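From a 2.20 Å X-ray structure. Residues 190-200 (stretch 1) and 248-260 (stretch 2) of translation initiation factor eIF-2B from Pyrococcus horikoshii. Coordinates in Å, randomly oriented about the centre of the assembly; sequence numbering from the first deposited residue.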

ATOM      1  N   LYS B 190     -11.735 -22.813  -1.646  1.00 22.90           N
ATOM      2  CA  LYS B 190     -11.785 -24.176  -2.147  1.00 20.87           C
ATOM      3  C   LYS B 190     -10.832 -24.369  -3.327  1.00 16.97           C
ATOM      4  O   LYS B 190     -10.246 -25.436  -3.484  1.00 15.75           O
ATOM      5  N   ASP B 191     -10.679 -23.339  -4.160  1.00 15.94           N
ATOM      6  CA  ASP B 191      -9.790 -23.452  -5.313  1.00 18.90           C
ATOM      7  C   ASP B 191      -8.337 -23.028  -5.050  1.00 20.94           C
ATOM      8  O   ASP B 191      -7.549 -22.858  -5.978  1.00 19.58           O
ATOM      9  N   GLY B 192      -7.985 -22.866  -3.776  1.00 22.56           N
ATOM     10  CA  GLY B 192      -6.611 -22.536  -3.431  1.00 19.87           C
ATOM     11  C   GLY B 192      -6.162 -21.089  -3.373  1.00 18.42           C
ATOM     12  O   GLY B 192      -4.962 -20.825  -3.283  1.00 19.18           O
ATOM     13  N   TYR B 193      -7.099 -20.153  -3.426  1.00 16.45           N
ATOM     14  CA  TYR B 193      -6.754 -18.742  -3.357  1.00 16.84           C
ATOM     15  C   TYR B 193      -6.699 -18.341  -1.892  1.00 18.75           C
ATOM     16  O   TYR B 193      -7.338 -18.971  -1.037  1.00 15.59           O
ATOM     17  N   VAL B 194      -5.927 -17.301  -1.599  1.00 17.33           N
ATOM     18  CA  VAL B 194      -5.757 -16.841  -0.229  1.00 15.15           C
ATOM     19  C   VAL B 194      -6.427 -15.506   0.042  1.00 17.18           C
ATOM     20  O   VAL B 194      -6.148 -14.510  -0.628  1.00 19.92           O
ATOM     21  N   VAL B 195      -7.321 -15.495   1.022  1.00 19.66           N
ATOM     22  CA  VAL B 195      -8.016 -14.277   1.414  1.00 18.70           C
ATOM     23  C   VAL B 195      -7.265 -13.743   2.630  1.00 23.49           C
ATOM     24  O   VAL B 195      -7.057 -14.464   3.614  1.00 21.88           O
ATOM     25  N   ASN B 196      -6.838 -12.489   2.558  1.00 16.58           N
ATOM     26  CA  ASN B 196      -6.092 -11.903   3.654  1.00 21.05           C
ATOM     27  C   ASN B 196      -6.219 -10.389   3.604  1.00 16.65           C
ATOM     28  O   ASN B 196      -6.816  -9.845   2.681  1.00 19.62           O
ATOM     29  N   LYS B 197      -5.664  -9.717   4.606  1.00 21.46           N
ATOM     30  CA  LYS B 197      -5.712  -8.263   4.685  1.00 17.69           C
ATOM     31  C   LYS B 197      -5.413  -7.621   3.323  1.00 18.72           C
ATOM     32  O   LYS B 197      -4.493  -8.037   2.614  1.00 16.24           O
ATOM     33  N   ALA B 198      -6.203  -6.614   2.965  1.00 15.72           N
ATOM     34  CA  ALA B 198      -6.029  -5.900   1.708  1.00 12.64           C
ATOM     35  C   ALA B 198      -4.574  -5.469   1.571  1.00 15.79           C
ATOM     36  O   ALA B 198      -3.995  -4.905   2.502  1.00 16.43           O
ATOM     37  N   GLY B 199      -3.986  -5.734   0.408  1.00 14.44           N
ATOM     38  CA  GLY B 199      -2.598  -5.374   0.191  1.00 15.55           C
ATOM     39  C   GLY B 199      -1.689  -6.587   0.044  1.00 17.02           C
ATOM     40  O   GLY B 199      -0.609  -6.487  -0.546  1.00 18.09           O
ATOM     41  N   THR B 200      -2.121  -7.730   0.581  1.00 16.22           N
ATOM     42  CA  THR B 200      -1.339  -8.963   0.514  1.00 15.04           C
ATOM     43  C   THR B 200      -1.079  -9.334  -0.945  1.00 14.35           C
ATOM     44  O   THR B 200       0.005  -9.801  -1.295  1.00 15.83           O
ATOM     45  N   ASN B 248     -13.093   1.421   2.275  1.00 19.36           N
ATOM     46  CA  ASN B 248     -12.224   0.592   3.104  1.00 21.23           C
ATOM     47  C   ASN B 248     -12.553  -0.897   3.076  1.00 22.88           C
ATOM     48  O   ASN B 248     -13.118  -1.436   4.031  1.00 25.39           O
ATOM     49  N   VAL B 249     -12.209  -1.552   1.971  1.00 21.20           N
ATOM     50  CA  VAL B 249     -12.428  -2.988   1.823  1.00 17.78           C
ATOM     51  C   VAL B 249     -11.238  -3.593   2.554  1.00 22.14           C
ATOM     52  O   VAL B 249     -10.089  -3.448   2.123  1.00 20.54           O
ATOM     53  N   LEU B 250     -11.517  -4.265   3.665  1.00 19.23           N
ATOM     54  CA  LEU B 250     -10.470  -4.834   4.506  1.00 21.32           C
ATOM     55  C   LEU B 250      -9.737  -6.073   4.017  1.00 19.24           C
ATOM     56  O   LEU B 250      -8.608  -6.322   4.440  1.00 19.77           O
ATOM     57  N   PHE B 251     -10.351  -6.854   3.137  1.00 14.37           N
ATOM     58  CA  PHE B 251      -9.683  -8.059   2.674  1.00 15.79           C
ATOM     59  C   PHE B 251      -9.565  -8.187   1.169  1.00 17.43           C
ATOM     60  O   PHE B 251     -10.366  -7.638   0.410  1.00 21.56           O
ATOM     61  N   ASP B 252      -8.544  -8.924   0.753  1.00 18.06           N
ATOM     62  CA  ASP B 252      -8.276  -9.142  -0.651  1.00 19.45           C
ATOM     63  C   ASP B 252      -8.084 -10.609  -0.955  1.00 22.83           C
ATOM     64  O   ASP B 252      -8.147 -11.456  -0.065  1.00 20.02           O
ATOM     65  N   VAL B 253      -7.816 -10.888  -2.227  1.00 24.17           N
ATOM     66  CA  VAL B 253      -7.611 -12.245  -2.702  1.00 17.98           C
ATOM     67  C   VAL B 253      -6.306 -12.403  -3.485  1.00 18.53           C
ATOM     68  O   VAL B 253      -6.034 -11.651  -4.424  1.00 18.74           O
ATOM     69  N   THR B 254      -5.500 -13.386  -3.093  1.00 17.52           N
ATOM     70  CA  THR B 254      -4.249 -13.660  -3.783  1.00 11.10           C
ATOM     71  C   THR B 254      -4.306 -15.012  -4.501  1.00 16.53           C
ATOM     72  O   THR B 254      -4.553 -16.051  -3.879  1.00 16.42           O
ATOM     73  N   PRO B 255      -4.090 -15.013  -5.827  1.00 15.67           N
ATOM     74  CA  PRO B 255      -4.112 -16.255  -6.608  1.00 15.70           C
ATOM     75  C   PRO B 255      -3.028 -17.191  -6.092  1.00 16.84           C
ATOM     76  O   PRO B 255      -2.001 -16.734  -5.581  1.00 16.07           O
ATOM     77  N   TRP B 256      -3.236 -18.496  -6.233  1.00 17.41           N
ATOM     78  CA  TRP B 256      -2.244 -19.450  -5.755  1.00 17.68           C
ATOM     79  C   TRP B 256      -0.923 -19.400  -6.525  1.00 20.04           C
ATOM     80  O   TRP B 256       0.122 -19.738  -5.974  1.00 16.11           O
ATOM     81  N   LYS B 257      -0.953 -18.961  -7.785  1.00 19.56           N
ATOM     82  CA  LYS B 257       0.281 -18.936  -8.574  1.00 18.22           C
ATOM     83  C   LYS B 257       1.378 -18.021  -8.042  1.00 15.18           C
ATOM     84  O   LYS B 257       2.494 -18.022  -8.556  1.00 19.14           O
ATOM     85  N   TYR B 258       1.067 -17.249  -7.008  1.00 16.01           N
ATOM     86  CA  TYR B 258       2.057 -16.367  -6.397  1.00 16.42           C
ATOM     87  C   TYR B 258       2.444 -16.902  -5.013  1.00 21.04           C
ATOM     88  O   TYR B 258       3.214 -16.273  -4.288  1.00 20.34           O
ATOM     89  N   VAL B 259       1.912 -18.072  -4.663  1.00 18.85           N
ATOM     90  CA  VAL B 259       2.173 -18.695  -3.366  1.00 14.35           C
ATOM     91  C   VAL B 259       3.053 -19.941  -3.487  1.00 16.67           C
ATOM     92  O   VAL B 259       2.702 -20.883  -4.205  1.00 15.84           O
ATOM     93  N   ARG B 260       4.197 -19.938  -2.798  1.00 14.43           N
ATOM     94  CA  ARG B 260       5.112 -21.079  -2.804  1.00 16.16           C
ATOM     95  C   ARG B 260       4.423 -22.256  -2.117  1.00 15.31           C
ATOM     96  O   ARG B 260       4.409 -23.376  -2.624  1.00 18.44           O
TER

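The two stretches pair as neighbouring antiparallel β-strands, 194-197 against 251-254, with apolar side chains clustered on one face, a buried polar group on the other and an aromatic patch at one end. Backbone hydrogen bonds set the register: Val-194 N to Thr-254 O (2.9 Å) and Thr-254 N to Val-194 O (2.8 Å), then Asn-196 N to Asp-252 O (3.1 Å) and Asp-252 N to Asn-196 O (2.7 Å). Ala-198 N extends the ladder to Leu-250 O (2.8 Å).

Alternation along the strands sends Val-195 and Val-253, both t, to the same face. Val-195 CG1 lies 4.1 Å from Phe-251 CB, and its CG2 lies 4.5 Å from Val-253 CG2. Val-253 also meets Tyr-193 (m), whose CD2 is 3.8 Å from Val-253 CG1, at the edge of the ring. The tyrosine ring continues along the chain, with CE2 3.8 Å from Pro-255 CB and CE1 3.5 Å from Trp-256 CD1; the Tyr-193 and Trp-256 (p) rings are nearly perpendicular.

Val-194, Asn-196, Asp-252 and Thr-254 occupy the other face. There Val-194 (t) reaches past the strand pair, its CG2 4.2 Å from Val-259 CG2. Asp-252 (p) brings OD1 to 2.5 Å from Asn-196 O and 2.6 Å from Lys-197 O, unusually short separations between oxygens. Water 1 bridges the strands, donating to Val-194 O (2.8 Å) and, weakly, to Asp-252 OD1 (3.1 Å), while hydrogen bonding to Thr-254 OG1 (2.8 Å). Beside this group, Asn-196 (t) donates from ND2 to Thr-200 OG1 (2.8 Å), which in turn donates to Lys-197 O (2.7 Å), bracing the type II turn. Lys-197 starts away from the partner strand, yet its CD passes 3.4 Å from Leu-250 O.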

ATOM      1  CB  LYS B 190     -13.212 -24.521  -2.582  1.00 26.62           C
ATOM      2  CG  LYS B 190     -13.384 -25.967  -2.992  1.00 31.49           C
ATOM      3  CD  LYS B 190     -14.768 -26.243  -3.541  1.00 39.80           C
ATOM      4  CE  LYS B 190     -14.886 -27.699  -3.978  1.00 45.52           C
ATOM      5  NZ  LYS B 190     -16.213 -27.993  -4.595  1.00 58.80           N
ATOM      6  CB  ASP B 191     -10.382 -22.708  -6.532  1.00 24.23           C
ATOM      7  CG  ASP B 191     -10.883 -21.302  -6.200  1.00 24.71           C
ATOM      8  OD1 ASP B 191     -10.995 -20.952  -5.006  1.00 26.36           O
ATOM      9  OD2 ASP B 191     -11.180 -20.544  -7.153  1.00 28.45           O
ATOM     10  CB  TYR B 193      -7.788 -17.901  -4.113  1.00 13.74           C
ATOM     11  CG  TYR B 193      -7.673 -18.016  -5.621  1.00 16.83           C
ATOM     12  CD1 TYR B 193      -7.668 -19.264  -6.244  1.00 24.08           C
ATOM     13  CD2 TYR B 193      -7.565 -16.880  -6.425  1.00 19.08           C
ATOM     14  CE1 TYR B 193      -7.554 -19.382  -7.635  1.00 28.70           C
ATOM     15  CE2 TYR B 193      -7.449 -16.985  -7.822  1.00 20.26           C
ATOM     16  CZ  TYR B 193      -7.443 -18.239  -8.415  1.00 25.05           C
ATOM     17  OH  TYR B 193      -7.312 -18.364  -9.781  1.00 30.26           O
ATOM     18  CB  VAL B 194      -4.259 -16.711   0.123  1.00 18.24           C
ATOM     19  CG1 VAL B 194      -4.096 -16.279   1.583  1.00 15.94           C
ATOM     20  CG2 VAL B 194      -3.550 -18.026  -0.134  1.00 11.41           C
ATOM     21  CB  VAL B 195      -9.470 -14.555   1.814  1.00 18.94           C
ATOM     22  CG1 VAL B 195     -10.151 -13.253   2.218  1.00 17.51           C
ATOM     23  CG2 VAL B 195     -10.215 -15.205   0.654  1.00 15.01           C
ATOM     24  CB  ASN B 196      -4.615 -12.328   3.562  1.00 18.45           C
ATOM     25  CG  ASN B 196      -3.862 -12.107   4.861  1.00 24.06           C
ATOM     26  OD1 ASN B 196      -4.308 -12.531   5.930  1.00 26.51           O
ATOM     27  ND2 ASN B 196      -2.711 -11.450   4.779  1.00 24.33           N
ATOM     28  CB  LYS B 197      -4.701  -7.768   5.725  1.00 12.97           C
ATOM     29  CG  LYS B 197      -4.719  -6.259   5.938  1.00 24.40           C
ATOM     30  CD  LYS B 197      -6.010  -5.811   6.617  1.00 22.92           C
ATOM     31  CE  LYS B 197      -6.184  -4.290   6.534  1.00 26.60           C
ATOM     32  NZ  LYS B 197      -4.991  -3.561   7.056  1.00 20.19           N
ATOM     33  CB  ALA B 198      -6.938  -4.684   1.676  1.00 16.52           C
ATOM     34  CB  THR B 200      -2.085 -10.140   1.205  1.00 16.90           C
ATOM     35  OG1 THR B 200      -2.402  -9.780   2.557  1.00 14.28           O
ATOM     36  CG2 THR B 200      -1.218 -11.389   1.206  1.00 10.56           C
ATOM     37  CB  ASN B 248     -12.263   1.128   4.545  1.00 18.39           C
ATOM     38  CG  ASN B 248     -11.404   0.323   5.511  1.00 26.11           C
ATOM     39  OD1 ASN B 248     -10.293  -0.100   5.188  1.00 22.50           O
ATOM     40  ND2 ASN B 248     -11.915   0.130   6.721  1.00 26.34           N
ATOM     41  CB  VAL B 249     -12.411  -3.414   0.330  1.00 19.98           C
ATOM     42  CG1 VAL B 249     -12.632  -4.922   0.204  1.00 12.50           C
ATOM     43  CG2 VAL B 249     -13.498  -2.662  -0.437  1.00 19.10           C
ATOM     44  CB  LEU B 250     -11.039  -5.107   5.900  1.00 28.95           C
ATOM     45  CG  LEU B 250     -11.474  -3.865   6.685  1.00 27.60           C
ATOM     46  CD1 LEU B 250     -12.471  -4.267   7.749  1.00 28.94           C
ATOM     47  CD2 LEU B 250     -10.256  -3.177   7.296  1.00 28.70           C
ATOM     48  CB  PHE B 251     -10.372  -9.300   3.251  1.00 18.15           C
ATOM     49  CG  PHE B 251     -10.567  -9.237   4.738  1.00 17.01           C
ATOM     50  CD1 PHE B 251     -11.719  -8.682   5.277  1.00 26.94           C
ATOM     51  CD2 PHE B 251      -9.582  -9.701   5.600  1.00 23.70           C
ATOM     52  CE1 PHE B 251     -11.890  -8.588   6.663  1.00 27.05           C
ATOM     53  CE2 PHE B 251      -9.741  -9.611   6.982  1.00 25.39           C
ATOM     54  CZ  PHE B 251     -10.897  -9.054   7.513  1.00 23.79           C
ATOM     55  CB  ASP B 252      -7.015  -8.394  -1.062  1.00 48.17           C
ATOM     56  CG  ASP B 252      -5.719  -9.097  -0.604  1.00 46.27           C
ATOM     57  OD1 ASP B 252      -5.516  -9.301   0.608  1.00 45.01           O
ATOM     58  OD2 ASP B 252      -4.891  -9.438  -1.471  1.00 64.26           O
ATOM     59  CB  VAL B 253      -8.776 -12.672  -3.609  1.00 19.96           C
ATOM     60  CG1 VAL B 253      -8.612 -14.132  -4.016  1.00 24.46           C
ATOM     61  CG2 VAL B 253     -10.093 -12.461  -2.888  1.00 18.05           C
ATOM     62  CB  THR B 254      -3.047 -13.685  -2.814  1.00 15.98           C
ATOM     63  OG1 THR B 254      -2.901 -12.405  -2.185  1.00 17.21           O
ATOM     64  CG2 THR B 254      -1.771 -14.018  -3.573  1.00  8.51           C
ATOM     65  CB  PRO B 255      -3.815 -15.778  -8.030  1.00 16.49           C
ATOM     66  CG  PRO B 255      -4.398 -14.362  -8.044  1.00 12.59           C
ATOM     67  CD  PRO B 255      -3.939 -13.833  -6.703  1.00 11.54           C
ATOM     68  CB  TRP B 256      -2.797 -20.884  -5.789  1.00 17.88           C
ATOM     69  CG  TRP B 256      -3.341 -21.315  -7.127  1.00 18.01           C
ATOM     70  CD1 TRP B 256      -4.652 -21.341  -7.508  1.00 15.34           C
ATOM     71  CD2 TRP B 256      -2.583 -21.742  -8.269  1.00 14.73           C
ATOM     72  NE1 TRP B 256      -4.759 -21.754  -8.814  1.00 19.60           N
ATOM     73  CE2 TRP B 256      -3.505 -22.008  -9.305  1.00 16.69           C
ATOM     74  CE3 TRP B 256      -1.217 -21.929  -8.515  1.00 13.05           C
ATOM     75  CZ2 TRP B 256      -3.105 -22.448 -10.573  1.00 17.41           C
ATOM     76  CZ3 TRP B 256      -0.817 -22.364  -9.773  1.00 16.17           C
ATOM     77  CH2 TRP B 256      -1.760 -22.618 -10.788  1.00 17.77           C
ATOM     78  CB  LYS B 257      -0.014 -18.626 -10.049  1.00 20.36           C
ATOM     79  CG  LYS B 257      -0.505 -17.218 -10.376  1.00 21.45           C
ATOM     80  CD  LYS B 257      -0.861 -17.160 -11.858  1.00 24.56           C
ATOM     81  CE  LYS B 257      -1.288 -15.777 -12.325  1.00 32.62           C
ATOM     82  NZ  LYS B 257      -1.680 -15.797 -13.772  1.00 24.26           N
ATOM     83  CB  TYR B 258       1.495 -14.954  -6.254  1.00 18.51           C
ATOM     84  CG  TYR B 258       1.087 -14.332  -7.566  1.00 17.86           C
ATOM     85  CD1 TYR B 258      -0.250 -14.053  -7.836  1.00 15.68           C
ATOM     86  CD2 TYR B 258       2.038 -14.016  -8.535  1.00 16.58           C
ATOM     87  CE1 TYR B 258      -0.635 -13.471  -9.039  1.00 19.98           C
ATOM     88  CE2 TYR B 258       1.666 -13.434  -9.744  1.00 21.34           C
ATOM     89  CZ  TYR B 258       0.326 -13.162  -9.986  1.00 22.98           C
ATOM     90  OH  TYR B 258      -0.052 -12.550 -11.157  1.00 29.12           O
ATOM     91  CB  VAL B 259       0.839 -19.098  -2.687  1.00 18.03           C
ATOM     92  CG1 VAL B 259       1.105 -19.747  -1.332  1.00 15.18           C
ATOM     93  CG2 VAL B 259      -0.064 -17.869  -2.533  1.00 12.25           C
ATOM     94  CB  ARG B 260       6.395 -20.779  -2.016  1.00 21.42           C
ATOM     95  CG  ARG B 260       7.503 -20.018  -2.730  1.00 29.41           C
ATOM     96  CD  ARG B 260       8.069 -20.787  -3.902  1.00 20.52           C
ATOM     97  NE  ARG B 260       7.212 -20.653  -5.070  1.00 20.06           N
ATOM     98  CZ  ARG B 260       7.297 -21.420  -6.146  1.00 16.10           C
ATOM     99  NH1 ARG B 260       8.211 -22.382  -6.204  1.00 15.21           N
ATOM    100  NH2 ARG B 260       6.459 -21.230  -7.158  1.00 18.29           N
TER
HETATM  101  O   HOH W   1      -4.723 -12.218  -0.004  1.00 18.46           O